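Local coordinates for arylalkylamine N-Acetyltransferase like 5b (Aedes aegypti, PDB 4FD4), which probably transfers acyl groups from acyl-CoA, such as acetyl-CoA or hexadecanoyl-CoA, to arylalkylamines such as serotonin and dopamine, at residues R26-E31 / V129-V134. Residues are numbered along the deposited sequence; the frame is centred on the assembly and turned at random.
With GOL (glycerol), chain D.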
ATOM      1  N   ARG A  26      -7.043 -12.983   0.176  1.00 26.69           N
ATOM      2  CA  ARG A  26      -7.177 -13.772   1.413  1.00 28.58           C
ATOM      3  C   ARG A  26      -6.817 -12.989   2.667  1.00 28.18           C
ATOM      4  O   ARG A  26      -7.535 -13.032   3.664  1.00 32.74           O
ATOM      5  CB  ARG A  26      -6.325 -15.051   1.333  1.00 31.39           C
ATOM      6  CG  ARG A  26      -6.699 -16.130   2.357  1.00 36.06           C
ATOM      7  CD  ARG A  26      -5.798 -17.359   2.246  1.00 39.33           C
ATOM      8  NE  ARG A  26      -4.524 -17.167   2.940  1.00 42.41           N
ATOM      9  CZ  ARG A  26      -3.327 -17.425   2.417  1.00 45.05           C
ATOM     10  NH1 ARG A  26      -2.222 -17.216   3.137  1.00 44.28           N
ATOM     11  NH2 ARG A  26      -3.227 -17.888   1.176  1.00 47.79           N
ATOM     12  N   ILE A  27      -5.711 -12.260   2.611  1.00 28.52           N
ATOM     13  CA  ILE A  27      -5.195 -11.606   3.809  1.00 29.85           C
ATOM     14  C   ILE A  27      -5.163 -10.087   3.725  1.00 28.39           C
ATOM     15  O   ILE A  27      -5.055  -9.409   4.746  1.00 31.90           O
ATOM     16  CB  ILE A  27      -3.779 -12.103   4.165  1.00 32.39           C
ATOM     17  CG1 ILE A  27      -2.767 -11.669   3.104  1.00 30.92           C
ATOM     18  CG2 ILE A  27      -3.761 -13.629   4.337  1.00 27.55           C
ATOM     19  CD1 ILE A  27      -1.319 -11.848   3.547  1.00 30.18           C
ATOM     20  N   TYR A  28      -5.264  -9.533   2.521  1.00 26.64           N
ATOM     21  CA  TYR A  28      -5.149  -8.078   2.406  1.00 30.64           C
ATOM     22  C   TYR A  28      -6.500  -7.350   2.410  1.00 30.44           C
ATOM     23  O   TYR A  28      -6.825  -6.633   3.359  1.00 28.33           O
ATOM     24  CB  TYR A  28      -4.327  -7.676   1.170  1.00 26.75           C
ATOM     25  CG  TYR A  28      -4.319  -6.173   0.957  1.00 23.63           C
ATOM     26  CD1 TYR A  28      -3.711  -5.321   1.875  1.00 27.97           C
ATOM     27  CD2 TYR A  28      -4.912  -5.613  -0.161  1.00 29.31           C
ATOM     28  CE1 TYR A  28      -3.715  -3.938   1.687  1.00 25.85           C
ATOM     29  CE2 TYR A  28      -4.915  -4.241  -0.365  1.00 28.07           C
ATOM     30  CZ  TYR A  28      -4.320  -3.409   0.562  1.00 31.18           C
ATOM     31  OH  TYR A  28      -4.329  -2.042   0.347  1.00 32.66           O
ATOM     32  N   TYR A  29      -7.273  -7.534   1.344  1.00 25.21           N
ATOM     33  CA  TYR A  29      -8.547  -6.824   1.193  1.00 28.06           C
ATOM     34  C   TYR A  29      -9.528  -6.988   2.365  1.00 31.71           C
ATOM     35  O   TYR A  29     -10.133  -6.012   2.807  1.00 35.32           O
ATOM     36  CB  TYR A  29      -9.209  -7.191  -0.138  1.00 28.33           C
ATOM     37  CG  TYR A  29      -8.522  -6.557  -1.335  1.00 28.70           C
ATOM     38  CD1 TYR A  29      -8.465  -5.174  -1.473  1.00 30.35           C
ATOM     39  CD2 TYR A  29      -7.942  -7.337  -2.326  1.00 23.34           C
ATOM     40  CE1 TYR A  29      -7.829  -4.585  -2.569  1.00 26.74           C
ATOM     41  CE2 TYR A  29      -7.314  -6.758  -3.424  1.00 30.53           C
ATOM     42  CZ  TYR A  29      -7.264  -5.380  -3.536  1.00 29.27           C
ATOM     43  OH  TYR A  29      -6.644  -4.799  -4.629  1.00 36.62           O
ATOM     44  N   PRO A  30      -9.675  -8.219   2.890  1.00 36.32           N
ATOM     45  CA  PRO A  30     -10.650  -8.409   3.977  1.00 33.16           C
ATOM     46  C   PRO A  30     -10.322  -7.612   5.228  1.00 31.81           C
ATOM     47  O   PRO A  30     -11.169  -7.438   6.096  1.00 36.20           O
ATOM     48  CB  PRO A  30     -10.547  -9.913   4.273  1.00 36.85           C
ATOM     49  CG  PRO A  30     -10.081 -10.516   2.988  1.00 35.66           C
ATOM     50  CD  PRO A  30      -9.117  -9.500   2.418  1.00 27.98           C
ATOM     51  N   GLU A  31      -9.108  -7.131   5.312  1.00 33.87           N
ATOM     52  CA  GLU A  31      -8.702  -6.433   6.476  1.00 38.45           C
ATOM     53  C   GLU A  31      -8.303  -4.997   6.314  1.00 39.18           C
ATOM     54  O   GLU A  31      -8.275  -4.278   7.291  1.00 40.91           O
ATOM     55  CB  GLU A  31      -7.544  -7.158   7.121  1.00 43.77           C
ATOM     56  CG  GLU A  31      -7.896  -8.526   7.602  1.00 49.98           C
ATOM     57  CD  GLU A  31      -8.866  -8.473   8.742  1.00 56.26           C
ATOM     58  OE1 GLU A  31      -9.818  -9.265   8.747  1.00 57.92           O
ATOM     59  OE2 GLU A  31      -8.679  -7.621   9.629  1.00 53.99           O
ATOM     60  N   VAL A 129       5.504   2.099  -0.955  1.00 22.45           N
ATOM     61  CA  VAL A 129       4.837   0.864  -0.595  1.00 23.84           C
ATOM     62  C   VAL A 129       3.335   1.116  -0.526  1.00 23.18           C
ATOM     63  O   VAL A 129       2.860   1.871   0.331  1.00 24.68           O
ATOM     64  CB  VAL A 129       5.333   0.295   0.763  1.00 25.65           C
ATOM     65  CG1 VAL A 129       4.623  -1.019   1.067  1.00 20.34           C
ATOM     66  CG2 VAL A 129       6.833   0.069   0.734  1.00 22.48           C
ATOM     67  N   HIS A 130       2.599   0.486  -1.438  1.00 22.47           N
ATOM     68  CA  HIS A 130       1.136   0.581  -1.475  1.00 26.48           C
ATOM     69  C   HIS A 130       0.503  -0.456  -0.547  1.00 29.92           C
ATOM     70  O   HIS A 130      -0.508  -0.182   0.103  1.00 26.62           O
ATOM     71  CB  HIS A 130       0.601   0.309  -2.886  1.00 27.46           C
ATOM     72  CG  HIS A 130       1.045   1.306  -3.922  1.00 29.94           C
ATOM     73  ND1 HIS A 130       0.611   2.606  -3.934  1.00 32.64           N
ATOM     74  CD2 HIS A 130       1.856   1.158  -5.001  1.00 29.43           C
ATOM     75  CE1 HIS A 130       1.145   3.239  -4.975  1.00 27.05           C
ATOM     76  NE2 HIS A 130       1.906   2.386  -5.629  1.00 29.49           N
ATOM     77  N   ILE A 131       1.078  -1.659  -0.527  1.00 21.08           N
ATOM     78  CA  ILE A 131       0.509  -2.773   0.245  1.00 23.71           C
ATOM     79  C   ILE A 131       1.588  -3.496   1.069  1.00 23.76           C
ATOM     80  O   ILE A 131       2.686  -3.751   0.583  1.00 23.29           O
ATOM     81  CB  ILE A 131      -0.170  -3.809  -0.691  1.00 24.42           C
ATOM     82  CG1 ILE A 131      -1.393  -3.201  -1.387  1.00 29.60           C
ATOM     83  CG2 ILE A 131      -0.562  -5.079   0.073  1.00 25.44           C
ATOM     84  CD1 ILE A 131      -2.001  -4.092  -2.468  1.00 26.95           C
ATOM     85  N   LEU A 132       1.279  -3.813   2.322  1.00 21.22           N
ATOM     86  CA  LEU A 132       2.139  -4.672   3.141  1.00 20.98           C
ATOM     87  C   LEU A 132       1.191  -5.542   3.957  1.00 25.14           C
ATOM     88  O   LEU A 132       0.473  -5.030   4.814  1.00 24.96           O
ATOM     89  CB  LEU A 132       3.001  -3.825   4.078  1.00 24.90           C
ATOM     90  CG  LEU A 132       3.914  -4.509   5.110  1.00 30.59           C
ATOM     91  CD1 LEU A 132       4.947  -5.378   4.431  1.00 27.97           C
ATOM     92  CD2 LEU A 132       4.600  -3.477   5.999  1.00 31.33           C
ATOM     93  N   ALA A 133       1.155  -6.838   3.665  1.00 21.52           N
ATOM     94  CA  ALA A 133       0.200  -7.735   4.317  1.00 27.90           C
ATOM     95  C   ALA A 133       0.826  -9.078   4.685  1.00 25.97           C
ATOM     96  O   ALA A 133       1.505  -9.714   3.876  1.00 23.88           O
ATOM     97  CB  ALA A 133      -1.031  -7.933   3.445  1.00 25.89           C
ATOM     98  N   VAL A 134       0.584  -9.501   5.917  1.00 24.40           N
ATOM     99  CA  VAL A 134       1.155 -10.730   6.435  1.00 23.75           C
ATOM    100  C   VAL A 134       0.017 -11.583   6.968  1.00 21.72           C
ATOM    101  O   VAL A 134      -0.875 -11.079   7.653  1.00 21.35           O
ATOM    102  CB  VAL A 134       2.154 -10.422   7.569  1.00 27.24           C
ATOM    103  CG1 VAL A 134       2.611 -11.698   8.264  1.00 29.55           C
ATOM    104  CG2 VAL A 134       3.359  -9.656   7.020  1.00 29.90           C
TER
HETATM  105  C1  GOL D 302      -0.059  -0.370   4.747  1.00 34.27           C
HETATM  106  O1  GOL D 302      -0.407  -0.483   6.108  1.00 45.21           O
HETATM  107  C2  GOL D 302      -1.165  -1.026   3.949  1.00 33.27           C
HETATM  108  O2  GOL D 302      -0.681  -2.244   3.411  1.00 28.47           O
HETATM  109  C3  GOL D 302      -1.620  -0.057   2.861  1.00 40.52           C
HETATM  110  O3  GOL D 302      -2.951  -0.346   2.488  1.00 46.54           O
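Tyr-28 lies with one ring face over the side chain of Ile-131, where residues 26-31, which continue from helix 17-28, meet strand 126-134 of the mixed GNAT sheet. Both branches of the isoleucine take part. Ile-131 CG2 sits 3.8 Å from the Tyr-28 ring centroid, 20° off the normal, in a CH-pi contact displaced toward the CD1-CE1 rim, while Ile-131 CG1 comes within 3.5 Å of Tyr-28 CZ. Closer to the backbone, Tyr-28 CB meets Ala-133 CB at 4.0 Å. Ile-27 adds its CD1 tip, 3.6 Å from Ala-133 O and also against the Val-134 carbonyl carbon.

A glycerol, probably from the crystallisation liquor, bridges the two segments. Its O3 lies in the Tyr-28 ring plane, hydrogen-bonded to Tyr-28 OH at 3.1 Å, and its O2 accepts a 2.7 Å bond from Leu-132 N (N-H...O angle 157°). With CG anti to the backbone N (chi1 174°), the Tyr-28 ring extends toward a classic beta bulge, where His-130 and Ile-131 together sit opposite Ile-77 of strand 71-81. Such a bulge is a GNAT hallmark, and backbone beyond it typically receives acyl-CoA; the glycerol is consistent with a pocket there. Leu-24 also touches Ile-131, whose O is hydrogen-bonded to Ser-76 OG.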